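Local coordinates for uncharacterized protein (Legionella pneumophila subsp. pneumophila, PDB 5T2X) that is of unknown function but belongs to the DUF5630 family and folds into an all-alpha chain of helices and loops, at residues A32-L37 with T57-E62; F122-A127 with N136-W141; Y167-G172 with K267-E272; S193-L198 with S252-K257. All coordinates share one frame; numbering follows the deposited sequence.

Interaction 1 (A32-L37 with T57-E62); sequences ARAKML and TDFCEE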
loop_
_atom_site.group_PDB
_atom_site.type_symbol
_atom_site.label_atom_id
_atom_site.label_comp_id
_atom_site.label_asym_id
_atom_site.label_seq_id
_atom_site.Cartn_x
_atom_site.Cartn_y
_atom_site.Cartn_z
ATOM N N ALA A 32 -20.270 22.878 9.923
ATOM C CA ALA A 32 -19.493 22.909 11.157
ATOM C C ALA A 32 -20.112 22.025 12.230
ATOM O O ALA A 32 -19.388 21.435 13.039
ATOM C CB ALA A 32 -19.359 24.346 11.663
ATOM N N ARG A 33 -21.440 21.914 12.249
ATOM C CA ARG A 33 -22.094 21.074 13.246
ATOM C C ARG A 33 -21.937 19.596 12.907
ATOM O O ARG A 33 -21.715 18.768 13.799
ATOM C CB ARG A 33 -23.568 21.455 13.358
ATOM C CG ARG A 33 -24.254 20.937 14.605
ATOM C CD ARG A 33 -25.702 21.384 14.644
ATOM N NE ARG A 33 -25.826 22.833 14.513
ATOM C CZ ARG A 33 -26.982 23.473 14.374
ATOM N NH1 ARG A 33 -28.118 22.791 14.344
ATOM N NH2 ARG A 33 -27.001 24.794 14.261
ATOM N N ALA A 34 -22.050 19.247 11.623
ATOM C CA ALA A 34 -21.826 17.866 11.209
ATOM C C ALA A 34 -20.372 17.462 11.407
ATOM O O ALA A 34 -20.085 16.347 11.860
ATOM C CB ALA A 34 -22.236 17.683 9.748
ATOM N N LYS A 35 -19.441 18.358 11.076
ATOM C CA LYS A 35 -18.026 18.087 11.300
ATOM C C LYS A 35 -17.714 17.962 12.784
ATOM O O LYS A 35 -16.833 17.186 13.175
ATOM C CB LYS A 35 -17.190 19.195 10.660
ATOM C CG LYS A 35 -15.693 19.006 10.741
ATOM C CD LYS A 35 -14.993 20.078 9.923
ATOM C CE LYS A 35 -13.491 20.007 10.084
ATOM N NZ LYS A 35 -12.801 21.015 9.232
HETATM N N MSE A 36 -18.429 18.703 13.620
HETATM C CA MSE A 36 -18.257 18.649 15.064
HETATM C C MSE A 36 -18.663 17.290 15.632
HETATM O O MSE A 36 -17.987 16.745 16.506
HETATM C CB MSE A 36 -19.071 19.768 15.710
HETATM C CG MSE A 36 -19.287 19.642 17.193
HETATM SE SE MSE A 36 -20.559 21.000 17.765
HETATM C CE MSE A 36 -20.770 20.444 19.622
ATOM N N LEU A 37 -19.769 16.742 15.124
ATOM C CA LEU A 37 -20.225 15.434 15.581
ATOM C C LEU A 37 -19.386 14.309 14.985
ATOM O O LEU A 37 -19.129 13.303 15.656
ATOM C CB LEU A 37 -21.701 15.239 15.232
ATOM C CG LEU A 37 -22.711 16.072 16.022
ATOM C CD1 LEU A 37 -24.133 15.718 15.612
ATOM C CD2 LEU A 37 -22.514 15.872 17.519
ATOM N N THR A 57 -19.821 10.182 3.237
ATOM C CA THR A 57 -18.507 9.931 2.648
ATOM C C THR A 57 -18.100 11.045 1.690
ATOM O O THR A 57 -16.927 11.432 1.650
ATOM C CB THR A 57 -18.485 8.571 1.946
ATOM O OG1 THR A 57 -17.205 8.373 1.330
ATOM C CG2 THR A 57 -19.574 8.474 0.887
ATOM N N ASP A 58 -19.049 11.582 0.917
ATOM C CA ASP A 58 -18.719 12.692 0.028
ATOM C C ASP A 58 -18.295 13.918 0.824
ATOM O O ASP A 58 -17.355 14.625 0.441
ATOM C CB ASP A 58 -19.909 13.023 -0.873
ATOM C CG ASP A 58 -20.255 11.892 -1.822
ATOM O OD1 ASP A 58 -19.403 11.002 -2.028
ATOM O OD2 ASP A 58 -21.379 11.900 -2.369
ATOM N N PHE A 59 -18.973 14.180 1.943
ATOM C CA PHE A 59 -18.591 15.294 2.803
ATOM C C PHE A 59 -17.224 15.061 3.434
ATOM O O PHE A 59 -16.428 15.997 3.571
ATOM C CB PHE A 59 -19.660 15.502 3.876
ATOM C CG PHE A 59 -19.346 16.602 4.850
ATOM C CD1 PHE A 59 -19.434 17.930 4.468
ATOM C CD2 PHE A 59 -18.982 16.306 6.153
ATOM C CE1 PHE A 59 -19.151 18.944 5.364
ATOM C CE2 PHE A 59 -18.700 17.315 7.055
ATOM C CZ PHE A 59 -18.785 18.637 6.659
ATOM N N CYS A 60 -16.929 13.815 3.812
ATOM C CA CYS A 60 -15.666 13.487 4.461
ATOM C C CYS A 60 -14.499 13.383 3.489
ATOM O O CYS A 60 -13.353 13.256 3.935
ATOM C CB CYS A 60 -15.800 12.175 5.241
ATOM S SG CYS A 60 -16.862 12.283 6.703
ATOM N N GLU A 61 -14.751 13.430 2.183
ATOM C CA GLU A 61 -13.687 13.390 1.190
ATOM C C GLU A 61 -13.334 14.766 0.644
ATOM O O GLU A 61 -12.395 14.880 -0.149
ATOM C CB GLU A 61 -14.070 12.458 0.033
ATOM C CG GLU A 61 -14.114 10.984 0.408
ATOM C CD GLU A 61 -12.800 10.482 0.974
ATOM O OE1 GLU A 61 -11.734 10.948 0.516
ATOM O OE2 GLU A 61 -12.832 9.624 1.880
ATOM N N GLU A 62 -14.062 15.805 1.041
ATOM C CA GLU A 62 -13.737 17.156 0.613
ATOM C C GLU A 62 -12.475 17.647 1.321
ATOM O O GLU A 62 -12.025 17.076 2.318
ATOM C CB GLU A 62 -14.911 18.099 0.879
ATOM C CG GLU A 62 -16.164 17.741 0.093
ATOM C CD GLU A 62 -17.365 18.581 0.479
ATOM O OE1 GLU A 62 -17.223 19.461 1.353
ATOM O OE2 GLU A 62 -18.454 18.359 -0.092
#

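Interaction 2 (F122-A127 with N136-W141); sequences FLKKSA and NSLSTW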
loop_
_atom_site.group_PDB
_atom_site.type_symbol
_atom_site.label_atom_id
_atom_site.label_comp_id
_atom_site.label_asym_id
_atom_site.label_seq_id
_atom_site.Cartn_x
_atom_site.Cartn_y
_atom_site.Cartn_z
ATOM N N PHE A 122 -10.669 -8.379 5.736
ATOM C CA PHE A 122 -10.155 -7.067 6.109
ATOM C C PHE A 122 -8.961 -6.667 5.251
ATOM O O PHE A 122 -8.779 -5.479 4.960
ATOM C CB PHE A 122 -9.772 -7.040 7.588
ATOM C CG PHE A 122 -10.929 -6.798 8.512
ATOM C CD1 PHE A 122 -11.593 -5.582 8.509
ATOM C CD2 PHE A 122 -11.345 -7.779 9.395
ATOM C CE1 PHE A 122 -12.659 -5.352 9.364
ATOM C CE2 PHE A 122 -12.409 -7.557 10.253
ATOM C CZ PHE A 122 -13.066 -6.341 10.237
ATOM N N LEU A 123 -8.136 -7.635 4.838
ATOM C CA LEU A 123 -7.001 -7.313 3.977
ATOM C C LEU A 123 -7.468 -6.734 2.648
ATOM O O LEU A 123 -6.845 -5.811 2.112
ATOM C CB LEU A 123 -6.141 -8.556 3.753
ATOM C CG LEU A 123 -5.215 -8.978 4.897
ATOM C CD1 LEU A 123 -4.435 -10.226 4.519
ATOM C CD2 LEU A 123 -4.266 -7.850 5.272
ATOM N N LYS A 124 -8.573 -7.255 2.108
ATOM C CA LYS A 124 -9.077 -6.763 0.832
ATOM C C LYS A 124 -9.745 -5.402 0.974
ATOM O O LYS A 124 -9.658 -4.578 0.057
ATOM C CB LYS A 124 -10.041 -7.783 0.223
ATOM C CG LYS A 124 -9.347 -9.063 -0.218
ATOM C CD LYS A 124 -10.312 -10.072 -0.813
ATOM C CE LYS A 124 -9.575 -11.332 -1.244
ATOM N NZ LYS A 124 -10.497 -12.367 -1.784
ATOM N N LYS A 125 -10.413 -5.145 2.101
ATOM C CA LYS A 125 -10.905 -3.798 2.364
ATOM C C LYS A 125 -9.747 -2.827 2.545
ATOM O O LYS A 125 -9.822 -1.670 2.117
ATOM C CB LYS A 125 -11.812 -3.795 3.593
ATOM C CG LYS A 125 -13.042 -4.677 3.460
ATOM C CD LYS A 125 -13.807 -4.764 4.771
ATOM C CE LYS A 125 -14.384 -3.417 5.169
ATOM N NZ LYS A 125 -15.367 -2.916 4.170
ATOM N N SER A 126 -8.663 -3.287 3.176
ATOM C CA SER A 126 -7.475 -2.453 3.308
ATOM C C SER A 126 -6.817 -2.218 1.954
ATOM O O SER A 126 -6.361 -1.107 1.664
ATOM C CB SER A 126 -6.492 -3.101 4.282
ATOM O OG SER A 126 -5.350 -2.288 4.478
ATOM N N ALA A 127 -6.767 -3.252 1.110
ATOM C CA ALA A 127 -6.207 -3.091 -0.229
ATOM C C ALA A 127 -7.098 -2.230 -1.112
ATOM O O ALA A 127 -6.603 -1.578 -2.040
ATOM C CB ALA A 127 -5.984 -4.457 -0.876
ATOM N N ASN A 136 1.223 -5.908 0.433
ATOM C CA ASN A 136 2.354 -6.758 0.789
ATOM C C ASN A 136 1.881 -8.084 1.372
ATOM O O ASN A 136 2.377 -9.153 0.994
ATOM C CB ASN A 136 3.263 -6.030 1.780
ATOM C CG ASN A 136 4.491 -6.837 2.146
ATOM O OD1 ASN A 136 5.010 -7.602 1.335
ATOM N ND2 ASN A 136 4.959 -6.675 3.378
ATOM N N SER A 137 0.915 -8.035 2.290
ATOM C CA SER A 137 0.432 -9.257 2.926
ATOM C C SER A 137 -0.374 -10.111 1.954
ATOM O O SER A 137 -0.282 -11.343 1.979
ATOM C CB SER A 137 -0.399 -8.907 4.160
ATOM O OG SER A 137 -0.837 -10.076 4.831
ATOM N N LEU A 138 -1.167 -9.476 1.085
ATOM C CA LEU A 138 -1.946 -10.236 0.113
ATOM C C LEU A 138 -1.056 -10.904 -0.929
ATOM O O LEU A 138 -1.372 -12.007 -1.389
ATOM C CB LEU A 138 -2.973 -9.333 -0.568
ATOM C CG LEU A 138 -4.232 -9.009 0.237
ATOM C CD1 LEU A 138 -5.084 -7.986 -0.492
ATOM C CD2 LEU A 138 -5.030 -10.276 0.506
ATOM N N SER A 139 0.047 -10.260 -1.317
ATOM C CA SER A 139 0.961 -10.887 -2.267
ATOM C C SER A 139 1.648 -12.101 -1.658
ATOM O O SER A 139 1.908 -13.082 -2.363
ATOM C CB SER A 139 1.999 -9.877 -2.760
ATOM O OG SER A 139 2.847 -9.456 -1.707
ATOM N N THR A 140 1.946 -12.057 -0.357
ATOM C CA THR A 140 2.457 -13.245 0.320
ATOM C C THR A 140 1.408 -14.350 0.349
ATOM O O THR A 140 1.725 -15.524 0.123
ATOM C CB THR A 140 2.904 -12.890 1.739
ATOM O OG1 THR A 140 3.983 -11.950 1.681
ATOM C CG2 THR A 140 3.362 -14.137 2.485
ATOM N N TRP A 141 0.151 -13.988 0.615
ATOM C CA TRP A 141 -0.929 -14.970 0.628
ATOM C C TRP A 141 -1.076 -15.649 -0.726
ATOM O O TRP A 141 -1.187 -16.876 -0.811
ATOM C CB TRP A 141 -2.236 -14.289 1.040
ATOM C CG TRP A 141 -3.471 -15.072 0.717
ATOM C CD1 TRP A 141 -3.935 -16.179 1.368
ATOM C CD2 TRP A 141 -4.418 -14.792 -0.322
ATOM N NE1 TRP A 141 -5.105 -16.610 0.792
ATOM C CE2 TRP A 141 -5.423 -15.776 -0.248
ATOM C CE3 TRP A 141 -4.509 -13.807 -1.311
ATOM C CZ2 TRP A 141 -6.506 -15.806 -1.125
ATOM C CZ3 TRP A 141 -5.585 -13.838 -2.181
ATOM C CH2 TRP A 141 -6.569 -14.829 -2.082
#

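Interaction 3 (Y167-G172 with K267-E272); sequences YHWTPG and KGILDE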
loop_
_atom_site.group_PDB
_atom_site.type_symbol
_atom_site.label_atom_id
_atom_site.label_comp_id
_atom_site.label_asym_id
_atom_site.label_seq_id
_atom_site.Cartn_x
_atom_site.Cartn_y
_atom_site.Cartn_z
ATOM N N TYR A 167 1.202 3.387 -5.992
ATOM C CA TYR A 167 0.933 4.309 -4.901
ATOM C C TYR A 167 2.052 4.444 -3.878
ATOM O O TYR A 167 1.994 5.372 -3.066
ATOM C CB TYR A 167 -0.347 3.895 -4.155
ATOM C CG TYR A 167 -1.543 3.636 -5.047
ATOM C CD1 TYR A 167 -2.305 4.685 -5.545
ATOM C CD2 TYR A 167 -1.920 2.341 -5.376
ATOM C CE1 TYR A 167 -3.404 4.451 -6.355
ATOM C CE2 TYR A 167 -3.016 2.096 -6.186
ATOM C CZ TYR A 167 -3.754 3.155 -6.671
ATOM O OH TYR A 167 -4.846 2.917 -7.476
ATOM N N HIS A 168 3.063 3.570 -3.882
ATOM C CA HIS A 168 3.986 3.527 -2.753
ATOM C C HIS A 168 5.453 3.618 -3.160
ATOM O O HIS A 168 6.323 3.184 -2.398
ATOM C CB HIS A 168 3.727 2.273 -1.916
ATOM C CG HIS A 168 2.345 2.225 -1.345
ATOM N ND1 HIS A 168 1.927 3.071 -0.340
ATOM C CD2 HIS A 168 1.273 1.460 -1.663
ATOM C CE1 HIS A 168 0.663 2.817 -0.051
ATOM N NE2 HIS A 168 0.243 1.843 -0.839
ATOM N N TRP A 169 5.744 4.172 -4.336
ATOM C CA TRP A 169 7.076 4.694 -4.686
ATOM C C TRP A 169 8.126 3.595 -4.523
ATOM O O TRP A 169 7.951 2.500 -5.083
ATOM C CB TRP A 169 7.316 5.951 -3.857
ATOM C CG TRP A 169 6.435 7.100 -4.232
ATOM C CD1 TRP A 169 5.151 7.314 -3.829
ATOM C CD2 TRP A 169 6.779 8.200 -5.081
ATOM N NE1 TRP A 169 4.670 8.478 -4.379
ATOM C CE2 TRP A 169 5.651 9.041 -5.152
ATOM C CE3 TRP A 169 7.931 8.554 -5.790
ATOM C CZ2 TRP A 169 5.641 10.214 -5.902
ATOM C CZ3 TRP A 169 7.919 9.719 -6.537
ATOM C CH2 TRP A 169 6.782 10.535 -6.587
ATOM N N THR A 170 9.212 3.832 -3.776
ATOM C CA THR A 170 10.301 2.856 -3.716
ATOM C C THR A 170 9.897 1.565 -3.013
ATOM O O THR A 170 10.183 0.483 -3.554
ATOM C CB THR A 170 11.535 3.498 -3.067
ATOM O OG1 THR A 170 12.105 4.457 -3.965
ATOM C CG2 THR A 170 12.576 2.445 -2.715
ATOM N N PRO A 171 9.261 1.584 -1.833
ATOM C CA PRO A 171 8.839 0.306 -1.233
ATOM C C PRO A 171 7.885 -0.485 -2.108
ATOM O O PRO A 171 7.884 -1.722 -2.045
ATOM C CB PRO A 171 8.175 0.740 0.079
ATOM C CG PRO A 171 8.821 2.028 0.411
ATOM C CD PRO A 171 9.029 2.709 -0.906
ATOM N N GLY A 172 7.074 0.187 -2.927
ATOM C CA GLY A 172 6.211 -0.533 -3.849
ATOM C C GLY A 172 6.997 -1.274 -4.915
ATOM O O GLY A 172 6.751 -2.455 -5.179
ATOM N N LYS A 267 11.594 8.721 -14.723
ATOM C CA LYS A 267 11.551 10.140 -15.056
ATOM C C LYS A 267 10.115 10.639 -15.165
ATOM O O LYS A 267 9.797 11.737 -14.695
ATOM C CB LYS A 267 12.312 10.403 -16.354
ATOM C CG LYS A 267 12.232 11.843 -16.837
ATOM C CD LYS A 267 13.030 12.051 -18.114
ATOM C CE LYS A 267 12.851 13.462 -18.650
ATOM N NZ LYS A 267 13.214 14.492 -17.638
ATOM N N GLY A 268 9.234 9.848 -15.783
ATOM C CA GLY A 268 7.836 10.234 -15.857
ATOM C C GLY A 268 7.178 10.338 -14.496
ATOM O O GLY A 268 6.242 11.121 -14.312
ATOM N N ILE A 269 7.657 9.559 -13.526
ATOM C CA ILE A 269 7.118 9.635 -12.172
ATOM C C ILE A 269 7.607 10.899 -11.475
ATOM O O ILE A 269 6.825 11.628 -10.855
ATOM C CB ILE A 269 7.492 8.371 -11.377
ATOM C CG1 ILE A 269 6.781 7.145 -11.955
ATOM C CG2 ILE A 269 7.167 8.550 -9.901
ATOM C CD1 ILE A 269 7.152 5.847 -11.271
ATOM N N LEU A 270 8.909 11.179 -11.574
ATOM C CA LEU A 270 9.472 12.342 -10.895
ATOM C C LEU A 270 9.010 13.649 -11.524
ATOM O O LEU A 270 8.965 14.679 -10.842
ATOM C CB LEU A 270 10.999 12.259 -10.898
ATOM C CG LEU A 270 11.598 11.049 -10.177
ATOM C CD1 LEU A 270 13.108 11.017 -10.334
ATOM C CD2 LEU A 270 11.210 11.061 -8.708
ATOM N N ASP A 271 8.663 13.634 -12.813
ATOM C CA ASP A 271 8.180 14.848 -13.461
ATOM C C ASP A 271 6.739 15.162 -13.080
ATOM O O ASP A 271 6.367 16.339 -13.002
ATOM C CB ASP A 271 8.303 14.726 -14.980
ATOM C CG ASP A 271 9.746 14.717 -15.451
ATOM O OD1 ASP A 271 10.623 15.199 -14.701
ATOM O OD2 ASP A 271 10.002 14.233 -16.573
ATOM N N GLU A 272 5.920 14.136 -12.839
ATOM C CA GLU A 272 4.531 14.373 -12.461
ATOM C C GLU A 272 4.423 14.938 -11.051
ATOM O O GLU A 272 3.451 15.634 -10.737
ATOM C CB GLU A 272 3.728 13.077 -12.579
ATOM C CG GLU A 272 2.220 13.273 -12.574
ATOM C CD GLU A 272 1.462 11.965 -12.690
ATOM O OE1 GLU A 272 0.658 11.660 -11.785
ATOM O OE2 GLU A 272 1.679 11.238 -13.683
#

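Interaction 4 (S193-L198 with S252-K257); sequences SYQEAL and STLLNK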
loop_
_atom_site.group_PDB
_atom_site.type_symbol
_atom_site.label_atom_id
_atom_site.label_comp_id
_atom_site.label_asym_id
_atom_site.label_seq_id
_atom_site.Cartn_x
_atom_site.Cartn_y
_atom_site.Cartn_z
ATOM N N SER A 193 11.386 -13.331 -15.414
ATOM C CA SER A 193 11.108 -12.869 -14.059
ATOM C C SER A 193 12.277 -12.066 -13.501
ATOM O O SER A 193 12.073 -11.047 -12.831
ATOM C CB SER A 193 10.786 -14.059 -13.158
ATOM O OG SER A 193 9.717 -14.822 -13.691
ATOM N N TYR A 194 13.510 -12.502 -13.773
ATOM C CA TYR A 194 14.672 -11.760 -13.295
ATOM C C TYR A 194 14.828 -10.438 -14.036
ATOM O O TYR A 194 15.252 -9.437 -13.446
ATOM C CB TYR A 194 15.935 -12.605 -13.437
ATOM C CG TYR A 194 16.117 -13.646 -12.353
ATOM C CD1 TYR A 194 16.362 -13.270 -11.039
ATOM C CD2 TYR A 194 16.065 -15.001 -12.647
ATOM C CE1 TYR A 194 16.535 -14.216 -10.046
ATOM C CE2 TYR A 194 16.241 -15.955 -11.661
ATOM C CZ TYR A 194 16.474 -15.556 -10.363
ATOM O OH TYR A 194 16.647 -16.503 -9.378
ATOM N N GLN A 195 14.494 -10.414 -15.329
ATOM C CA GLN A 195 14.570 -9.167 -16.084
ATOM C C GLN A 195 13.548 -8.156 -15.580
ATOM O O GLN A 195 13.836 -6.957 -15.508
ATOM C CB GLN A 195 14.369 -9.441 -17.573
ATOM C CG GLN A 195 15.446 -10.321 -18.186
ATOM C CD GLN A 195 15.104 -10.764 -19.594
ATOM O OE1 GLN A 195 15.569 -11.804 -20.058
ATOM N NE2 GLN A 195 14.287 -9.974 -20.281
ATOM N N GLU A 196 12.347 -8.623 -15.228
ATOM C CA GLU A 196 11.355 -7.734 -14.632
ATOM C C GLU A 196 11.755 -7.316 -13.223
ATOM O O GLU A 196 11.444 -6.197 -12.799
ATOM C CB GLU A 196 9.981 -8.408 -14.621
ATOM C CG GLU A 196 9.293 -8.443 -15.977
ATOM C CD GLU A 196 8.765 -7.084 -16.399
ATOM O OE1 GLU A 196 8.327 -6.315 -15.518
ATOM O OE2 GLU A 196 8.791 -6.782 -17.610
ATOM N N ALA A 197 12.438 -8.196 -12.488
ATOM C CA ALA A 197 12.909 -7.839 -11.154
ATOM C C ALA A 197 13.952 -6.731 -11.218
ATOM O O ALA A 197 13.948 -5.816 -10.386
ATOM C CB ALA A 197 13.480 -9.068 -10.449
ATOM N N LEU A 198 14.854 -6.800 -12.200
ATOM C CA LEU A 198 15.897 -5.788 -12.328
ATOM C C LEU A 198 15.302 -4.417 -12.624
ATOM O O LEU A 198 15.699 -3.413 -12.022
ATOM C CB LEU A 198 16.886 -6.192 -13.424
ATOM C CG LEU A 198 17.984 -5.181 -13.759
ATOM C CD1 LEU A 198 18.862 -4.919 -12.546
ATOM C CD2 LEU A 198 18.818 -5.664 -14.936
ATOM N N SER A 252 24.286 -8.991 -21.650
ATOM C CA SER A 252 24.678 -7.587 -21.699
ATOM C C SER A 252 23.884 -6.795 -22.728
ATOM O O SER A 252 23.777 -5.571 -22.598
ATOM C CB SER A 252 26.172 -7.474 -22.002
ATOM O OG SER A 252 26.927 -8.266 -21.104
ATOM N N THR A 253 23.333 -7.460 -23.746
ATOM C CA THR A 253 22.550 -6.750 -24.753
ATOM C C THR A 253 21.250 -6.218 -24.166
ATOM O O THR A 253 20.826 -5.102 -24.487
ATOM C CB THR A 253 22.261 -7.672 -25.938
ATOM O OG1 THR A 253 23.491 -8.214 -26.435
ATOM C CG2 THR A 253 21.562 -6.904 -27.053
ATOM N N LEU A 254 20.608 -6.999 -23.298
ATOM C CA LEU A 254 19.347 -6.598 -22.691
ATOM C C LEU A 254 19.526 -5.631 -21.528
ATOM O O LEU A 254 18.540 -5.027 -21.096
ATOM C CB LEU A 254 18.572 -7.830 -22.213
ATOM C CG LEU A 254 17.699 -8.577 -23.227
ATOM C CD1 LEU A 254 18.531 -9.248 -24.314
ATOM C CD2 LEU A 254 16.822 -9.597 -22.517
ATOM N N LEU A 255 20.750 -5.469 -21.017
ATOM C CA LEU A 255 20.969 -4.576 -19.883
ATOM C C LEU A 255 20.656 -3.131 -20.251
ATOM O O LEU A 255 19.945 -2.432 -19.520
ATOM C CB LEU A 255 22.407 -4.704 -19.381
ATOM C CG LEU A 255 22.731 -5.918 -18.509
ATOM C CD1 LEU A 255 24.180 -5.873 -18.054
ATOM C CD2 LEU A 255 21.796 -5.983 -17.311
ATOM N N ASN A 256 21.184 -2.663 -21.387
ATOM C CA ASN A 256 20.938 -1.286 -21.805
ATOM C C ASN A 256 19.457 -1.027 -22.041
ATOM O O ASN A 256 18.971 0.080 -21.783
ATOM C CB ASN A 256 21.739 -0.968 -23.069
ATOM C CG ASN A 256 23.234 -0.956 -22.824
ATOM O OD1 ASN A 256 23.701 -0.485 -21.786
ATOM N ND2 ASN A 256 23.996 -1.480 -23.778
ATOM N N LYS A 257 18.723 -2.032 -22.522
ATOM C CA LYS A 257 17.289 -1.863 -22.719
ATOM C C LYS A 257 16.561 -1.739 -21.386
ATOM O O LYS A 257 15.631 -0.936 -21.252
ATOM C CB LYS A 257 16.732 -3.032 -23.534
ATOM C CG LYS A 257 15.266 -2.886 -23.917
ATOM C CD LYS A 257 15.042 -1.683 -24.825
ATOM C CE LYS A 257 15.861 -1.789 -26.103
ATOM N NZ LYS A 257 15.524 -3.012 -26.885
#

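Interaction 1 (A32-L37 with T57-E62)
Phe59 carries this contact from its side. Its ring reaches across to Ala34 CB and to the backbone N and CB of Lys35. Phe59 CE2 is the atom that meets both. It lies 4.2 Å from Lys35 N and 4.3 Å from Lys35 CB. The methyl carbon Ala34 CB stands a little farther off, 4.5 Å from Phe59 CE2. No hydrogen bond joins the two segments. These spacings make it a light van der Waals touch, and Lys35 N and Ala34 CB approach the ring obliquely. Phe59 CG is anti to its backbone N (chi1 178°), and this directs the ring out of its own helix toward helix 31-40. Lys35 CA and Cys60 CA stay 8.6 Å apart. Lys35 gives only its root to the ring. All four of its side-chain torsions are extended, and they carry NZ away to a salt bridge with Asp67 and a hydrogen bond to Glu64 O. Further out, Phe59 O accepts a hydrogen bond from Gln65 NE2. Ile26 of helix 15-27 touches both Ala34 and Phe59, and Leu38 of helix 31-40 lies against Phe59 and Cys60. The ring thus sits where helices 15-27, 31-40 and 54-60 come together.

Interaction 2 (F122-A127 with N136-W141)
Leu123 and Leu138 overlap side by side, running in opposing directions, and form the tight part of this contact. Leu123 CB lies 3.8 Å from Leu138 CD2. The other branch of Leu138 reaches further along the first helix, where its CD1 is 3.7 Å from Ala127 CB. Leu138 therefore bridges one helical turn, from Leu123 to Ala127. Leu123 in turn sends CD1 to within 3.6 Å of Ser137 OG. That hydroxyl is anti to its own backbone N (chi1 -178°), which turns it toward the leucine. The segments belong to consecutive helices, 117-128 and 132-147, which form a splayed helical hairpin. Their local axes run at 130° and come within 10.2 Å. The looser side is at Lys124, an exposed residue. Lys124 CG is 4.4 Å from Leu138 CD1, and the extended chain runs on toward the Trp141 ring without close contact. Phe115 touches Leu123 and Ser137, and Tyr160 of helix 153-167 packs on Leu138. Within the second helix, Ser139 OG donates to Asn136 O at 2.8 Å, from above the carbonyl plane. No hydrogen bond crosses between the segments. The hairpin therefore packs here through aliphatic groups, with the Ser137 hydroxyl making only van der Waals contact with Leu123.

Interaction 3 (Y167-G172 with K267-E272)
Trp169 meets Ile269 and Leu270 in an aromatic-aliphatic contact. It joins the N-terminal end of helix 169-185 to the last turns of helix 252-272 in this all-helical fold. The two segments are far apart in sequence, and the contact is partly buried. The benzene half of the indole does the touching. Its CZ3 lies 3.6 Å from Ile269 CG2 and 4.2 Å from Leu270 CD2. The Leu270 methyl comes in at the ring edge, near the ring plane. Ile269 directs CG2 at the indole because this branch is anti to the backbone N, while CG1 is anti to the carbonyl carbon (chi1 -67°). The backbones do not meet: Trp169 CA and Ile269 CA are 9.0 Å apart. Other residues surround the indole. Phe273 packs edge-to-face with it, and the ring of His210 also meets it. Its NE1 hydrogen-bonds to Pro87 O, which satisfies the one polar atom of this buried ring and probably limits its rotation. Leu207 of helix 191-207 touches both Ile269 and Leu270 and so brings a third helix to the contact. The isoleucine methyl spans more than one ring atom, with Ile269 CG2 also 3.9 Å from Trp169 CH2.

Interaction 4 (S193-L198 with S252-K257)
Gln195 turns the flat side of its terminal amide to one methyl of Leu254. This is a helix-helix contact in an all-helical fold, between the early turns of helix 191-207 and the N-terminal part of helix 252-272. Leu254 CD2 lies 3.4 Å from Gln195 NE2, 3.5 Å from Gln195 OE1 and 3.6 Å from Gln195 CD. These near-equal distances place the methyl out of the amide plane, displaced from CD toward the gap between the oxygen and the nitrogen. The amide therefore meets the leucine by van der Waals contact, and no hydrogen bond crosses between the segments. Its polar need is met partly within its own helix, where OE1 is hydrogen-bonded to Ser191 OG. This bond probably restrains the rotation of the amide and so the way it meets the leucine. The chain of Gln195 is extended beyond CG, which brings the amide across to the second helix.

A second, purely aliphatic contact lies one turn further along the first helix. Leu198 and Leu255 meet there at about a right angle. Leu255 leaves its backbone heading away from the first helix, but its end turns back toward it. With CG anti to the backbone N (chi1 175°), Leu198 extends its CD2 toward Leu255. Ile258 touches Gln195 and Leu198, and Ile250 touches Leu198 and Leu255. Helix 237-248 adds Ile241 and Thr244 against Leu198, and Ile245 against Leu255. The leucines meet through single methyls, Leu198 CD2 and Leu255 CD2, 3.8 Å apart.

In the fold
None of the four contacts has a hydrogen bond across its segments; they differ in what packs and where. Interaction 2 lies nearest the centre of the chain and buries the most area, through two leucines and an alanine, with a serine and a lysine beside them. Interaction 1 is also buried, yet sits far out, on the opposite side of the centre from interaction 4, and uses one phenylalanine. Interactions 3 and 4 are partly buried and share helix 252-272. This helix returns late to meet helix 191-207 near its start and helix 169-185 near its end. Interaction 3 uses an indole, interaction 4 an amide and leucines. Interaction 4 is nested within the loop that interaction 3 closes.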